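Local atomic coordinates of histone-lysine N-methyltransferase family member SUVH9 (Arabidopsis thaliana, PDB entry 4NJ5), a protein that belongs to the histone methyltransferase family but lacks methyltransferase activity, acts in gene silencing and may bind methylated DNA and recruit RNA polymerase V. Residues 379-390 / 485-496. Sequence-based numbering, arbitrary orientation.
Sequences DVLHAGAFICEY and RVMLFAAENIPP
Ile387 N bonds Leu488 O at 3.0 Å, one of the backbone bonds pairing antiparallel strands 386-389 and 485-490 at the edge of a SET-domain sheet. The pairing continues through the type II turn His382-Ala385, where Gly384 N reaches Ala490 O, and the Leu381-Ile494 bridge. Asn493 OD1 takes Ala383 N at 2.9 Å, with the donor lying above the amide plane, while its ND2 holds Asp24.

Aromatic contacts line one face. Phe386 turns an edge to the face of Phe489, centroids 5.7 Å apart and planes at 60°, and its CE1 meets Met487 SD at 3.8 Å in an oblique Met-aromatic contact. Met487 bends at chi2 (-64°), which carries SD back against Glu389 CB.

Glu389 lies on the same face and meets Arg485 near the end of the strand pair. Extended from a CG anti to N (chi1 -175°), Glu389 offers the syn lone pair of OE2 to Arg485 NH2 at 2.8 Å, in the guanidinium plane. Thr285 N and a water also bind OE2. An alanine here would remove the carboxylate, and would probably leave Arg485 NH2 without this charged mate and Thr285 N without its acceptor. Beside the Phe386-Met487-Phe489 cluster, the buried charges are thus met by each other and by Thr285, Asp477 and the water.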
loop_
_atom_site.group_PDB
_atom_site.type_symbol
_atom_site.label_atom_id
_atom_site.label_comp_id
_atom_site.label_asym_id
_atom_site.label_seq_id
_atom_site.Cartn_x
_atom_site.Cartn_y
_atom_site.Cartn_z
ATOM N N ASP A 379 3.014 -9.790 0.734
ATOM C CA ASP A 379 1.761 -9.276 1.263
ATOM C C ASP A 379 1.454 -7.908 0.679
ATOM O O ASP A 379 2.336 -7.226 0.159
ATOM C CB ASP A 379 1.820 -9.188 2.790
ATOM C CG ASP A 379 2.209 -10.506 3.437
ATOM O OD1 ASP A 379 1.854 -11.568 2.883
ATOM O OD2 ASP A 379 2.873 -10.481 4.497
ATOM N N VAL A 380 0.189 -7.520 0.753
ATOM C CA VAL A 380 -0.214 -6.176 0.389
ATOM C C VAL A 380 0.286 -5.242 1.478
ATOM O O VAL A 380 0.203 -5.563 2.662
ATOM C CB VAL A 380 -1.750 -6.084 0.267
ATOM C CG1 VAL A 380 -2.217 -4.639 0.291
ATOM C CG2 VAL A 380 -2.225 -6.798 -0.997
ATOM N N LEU A 381 0.842 -4.104 1.081
ATOM C CA LEU A 381 1.268 -3.107 2.050
ATOM C C LEU A 381 0.496 -1.823 1.821
ATOM O O LEU A 381 0.499 -1.277 0.716
ATOM C CB LEU A 381 2.767 -2.846 1.934
ATOM C CG LEU A 381 3.673 -4.057 2.136
ATOM C CD1 LEU A 381 5.100 -3.686 1.795
ATOM C CD2 LEU A 381 3.573 -4.565 3.568
ATOM N N HIS A 382 -0.173 -1.341 2.863
ATOM C CA HIS A 382 -0.959 -0.123 2.733
ATOM C C HIS A 382 -0.189 1.117 3.177
ATOM O O HIS A 382 0.805 1.025 3.901
ATOM C CB HIS A 382 -2.296 -0.239 3.467
ATOM C CG HIS A 382 -2.173 -0.343 4.956
ATOM N ND1 HIS A 382 -2.117 -1.552 5.615
ATOM C CD2 HIS A 382 -2.127 0.612 5.915
ATOM C CE1 HIS A 382 -2.029 -1.337 6.917
ATOM N NE2 HIS A 382 -2.034 -0.032 7.124
ATOM N N ALA A 383 -0.661 2.273 2.722
ATOM C CA ALA A 383 -0.013 3.549 2.989
ATOM C C ALA A 383 0.083 3.838 4.480
ATOM O O ALA A 383 -0.919 3.803 5.190
ATOM C CB ALA A 383 -0.761 4.670 2.284
ATOM N N GLY A 384 1.297 4.118 4.947
ATOM C CA GLY A 384 1.516 4.471 6.339
ATOM C C GLY A 384 1.702 3.285 7.266
ATOM O O GLY A 384 1.884 3.458 8.472
ATOM N N ALA A 385 1.657 2.076 6.713
ATOM C CA ALA A 385 1.818 0.866 7.522
ATOM C C ALA A 385 3.282 0.581 7.851
ATOM O O ALA A 385 4.176 0.881 7.060
ATOM C CB ALA A 385 1.196 -0.328 6.820
ATOM N N PHE A 386 3.518 -0.005 9.022
ATOM C CA PHE A 386 4.864 -0.381 9.448
ATOM C C PHE A 386 5.302 -1.666 8.766
ATOM O O PHE A 386 4.566 -2.652 8.746
ATOM C CB PHE A 386 4.918 -0.551 10.967
ATOM C CG PHE A 386 6.188 -1.200 11.469
ATOM C CD1 PHE A 386 7.408 -0.558 11.347
ATOM C CD2 PHE A 386 6.150 -2.445 12.079
ATOM C CE1 PHE A 386 8.577 -1.150 11.818
ATOM C CE2 PHE A 386 7.309 -3.042 12.554
ATOM C CZ PHE A 386 8.526 -2.392 12.424
ATOM N N ILE A 387 6.506 -1.657 8.210
ATOM C CA ILE A 387 7.018 -2.825 7.511
ATOM C C ILE A 387 7.969 -3.611 8.413
ATOM O O ILE A 387 7.684 -4.746 8.799
ATOM C CB ILE A 387 7.712 -2.422 6.190
ATOM C CG1 ILE A 387 6.713 -1.705 5.276
ATOM C CG2 ILE A 387 8.297 -3.639 5.492
ATOM C CD1 ILE A 387 7.337 -1.058 4.053
ATOM N N CYS A 388 9.086 -2.987 8.763
ATOM C CA CYS A 388 10.102 -3.622 9.584
ATOM C C CYS A 388 11.092 -2.569 10.046
ATOM O O CYS A 388 11.087 -1.438 9.553
ATOM C CB CYS A 388 10.854 -4.670 8.774
ATOM S SG CYS A 388 11.765 -3.951 7.391
ATOM N N GLU A 389 11.947 -2.953 10.986
ATOM C CA GLU A 389 13.043 -2.109 11.428
ATOM C C GLU A 389 14.155 -2.174 10.386
ATOM O O GLU A 389 14.240 -3.136 9.620
ATOM C CB GLU A 389 13.555 -2.606 12.789
ATOM C CG GLU A 389 14.626 -1.742 13.443
ATOM C CD GLU A 389 14.967 -2.193 14.860
ATOM O OE1 GLU A 389 14.209 -3.013 15.424
ATOM O OE2 GLU A 389 15.992 -1.728 15.412
ATOM N N TYR A 390 14.986 -1.136 10.338
ATOM C CA TYR A 390 16.240 -1.193 9.593
ATOM C C TYR A 390 17.342 -1.555 10.587
ATOM O O TYR A 390 17.881 -0.682 11.265
ATOM C CB TYR A 390 16.540 0.150 8.915
ATOM C CG TYR A 390 17.805 0.129 8.086
ATOM C CD1 TYR A 390 19.035 0.451 8.648
ATOM C CD2 TYR A 390 17.771 -0.227 6.742
ATOM C CE1 TYR A 390 20.197 0.421 7.896
ATOM C CE2 TYR A 390 18.924 -0.261 5.982
ATOM C CZ TYR A 390 20.137 0.063 6.564
ATOM O OH TYR A 390 21.292 0.035 5.811
ATOM N N ARG A 485 15.677 3.948 17.279
ATOM C CA ARG A 485 15.695 2.924 16.248
ATOM C C ARG A 485 15.247 3.490 14.904
ATOM O O ARG A 485 14.617 4.545 14.836
ATOM C CB ARG A 485 14.838 1.725 16.657
ATOM C CG ARG A 485 15.319 1.079 17.946
ATOM C CD ARG A 485 14.676 -0.267 18.195
ATOM N NE ARG A 485 15.283 -0.917 19.350
ATOM C CZ ARG A 485 16.288 -1.786 19.282
ATOM N NH1 ARG A 485 16.781 -2.321 20.393
ATOM N NH2 ARG A 485 16.797 -2.124 18.104
ATOM N N VAL A 486 15.601 2.785 13.837
ATOM C CA VAL A 486 15.229 3.183 12.492
ATOM C C VAL A 486 14.105 2.271 12.025
ATOM O O VAL A 486 14.315 1.075 11.819
ATOM C CB VAL A 486 16.435 3.067 11.533
ATOM C CG1 VAL A 486 16.102 3.654 10.172
ATOM C CG2 VAL A 486 17.658 3.755 12.136
ATOM N N MET A 487 12.905 2.829 11.883
ATOM C CA MET A 487 11.739 2.035 11.513
ATOM C C MET A 487 11.207 2.435 10.143
ATOM O O MET A 487 11.087 3.621 9.836
ATOM C CB MET A 487 10.643 2.169 12.570
ATOM C CG MET A 487 11.071 1.738 13.964
ATOM S SD MET A 487 11.486 -0.010 14.040
ATOM C CE MET A 487 11.648 -0.259 15.809
ATOM N N LEU A 488 10.885 1.443 9.323
ATOM C CA LEU A 488 10.463 1.700 7.953
ATOM C C LEU A 488 8.961 1.558 7.785
ATOM O O LEU A 488 8.344 0.647 8.337
ATOM C CB LEU A 488 11.191 0.767 6.987
ATOM C CG LEU A 488 12.713 0.824 7.101
ATOM C CD1 LEU A 488 13.349 -0.185 6.171
ATOM C CD2 LEU A 488 13.219 2.229 6.799
ATOM N N PHE A 489 8.378 2.470 7.016
ATOM C CA PHE A 489 6.944 2.459 6.776
ATOM C C PHE A 489 6.657 2.542 5.287
ATOM O O PHE A 489 7.351 3.245 4.554
ATOM C CB PHE A 489 6.274 3.640 7.480
ATOM C CG PHE A 489 6.346 3.583 8.982
ATOM C CD1 PHE A 489 7.515 3.921 9.650
ATOM C CD2 PHE A 489 5.237 3.215 9.725
ATOM C CE1 PHE A 489 7.579 3.876 11.030
ATOM C CE2 PHE A 489 5.295 3.170 11.112
ATOM C CZ PHE A 489 6.468 3.501 11.764
ATOM N N ALA A 490 5.627 1.829 4.842
ATOM C CA ALA A 490 5.158 1.952 3.471
ATOM C C ALA A 490 4.609 3.357 3.263
ATOM O O ALA A 490 3.810 3.842 4.060
ATOM C CB ALA A 490 4.091 0.914 3.179
ATOM N N ALA A 491 5.043 4.012 2.195
ATOM C CA ALA A 491 4.615 5.378 1.925
ATOM C C ALA A 491 3.336 5.429 1.089
ATOM O O ALA A 491 2.661 6.457 1.036
ATOM C CB ALA A 491 5.731 6.160 1.247
ATOM N N GLU A 492 3.007 4.318 0.436
ATOM C CA GLU A 492 1.790 4.241 -0.366
ATOM C C GLU A 492 1.232 2.822 -0.370
ATOM O O GLU A 492 1.791 1.925 0.263
ATOM C CB GLU A 492 2.058 4.715 -1.798
ATOM C CG GLU A 492 3.158 3.946 -2.506
ATOM C CD GLU A 492 3.480 4.508 -3.879
ATOM O OE1 GLU A 492 2.727 5.380 -4.365
ATOM O OE2 GLU A 492 4.492 4.077 -4.472
ATOM N N ASN A 493 0.125 2.622 -1.077
ATOM C CA ASN A 493 -0.440 1.286 -1.229
ATOM C C ASN A 493 0.368 0.464 -2.230
ATOM O O ASN A 493 0.183 0.576 -3.442
ATOM C CB ASN A 493 -1.911 1.363 -1.643
ATOM C CG ASN A 493 -2.784 2.005 -0.575
ATOM O OD1 ASN A 493 -2.619 1.742 0.615
ATOM N ND2 ASN A 493 -3.708 2.862 -0.997
ATOM N N ILE A 494 1.271 -0.359 -1.709
ATOM C CA ILE A 494 2.181 -1.138 -2.538
ATOM C C ILE A 494 1.635 -2.535 -2.819
ATOM O O ILE A 494 1.489 -3.343 -1.904
ATOM C CB ILE A 494 3.556 -1.284 -1.856
ATOM C CG1 ILE A 494 4.071 0.081 -1.386
ATOM C CG2 ILE A 494 4.544 -1.967 -2.793
ATOM C CD1 ILE A 494 5.315 0.013 -0.510
ATOM N N PRO A 495 1.325 -2.824 -4.090
ATOM C CA PRO A 495 0.916 -4.185 -4.453
ATOM C C PRO A 495 2.070 -5.164 -4.261
ATOM O O PRO A 495 3.225 -4.750 -4.309
ATOM C CB PRO A 495 0.540 -4.064 -5.936
ATOM C CG PRO A 495 1.202 -2.817 -6.414
ATOM C CD PRO A 495 1.281 -1.898 -5.234
ATOM N N PRO A 496 1.793 -6.422 -4.023
ATOM C CA PRO A 496 2.830 -7.411 -3.853
ATOM C C PRO A 496 3.690 -7.543 -5.088
ATOM O O PRO A 496 3.257 -7.348 -6.183
ATOM C CB PRO A 496 2.053 -8.678 -3.673
ATOM C CG PRO A 496 0.789 -8.283 -3.134
ATOM C CD PRO A 496 0.492 -6.936 -3.632
HETATM O O HOH W 1 3.576 -4.954 -1.037
HETATM O O HOH W 2 16.932 0.389 14.031
#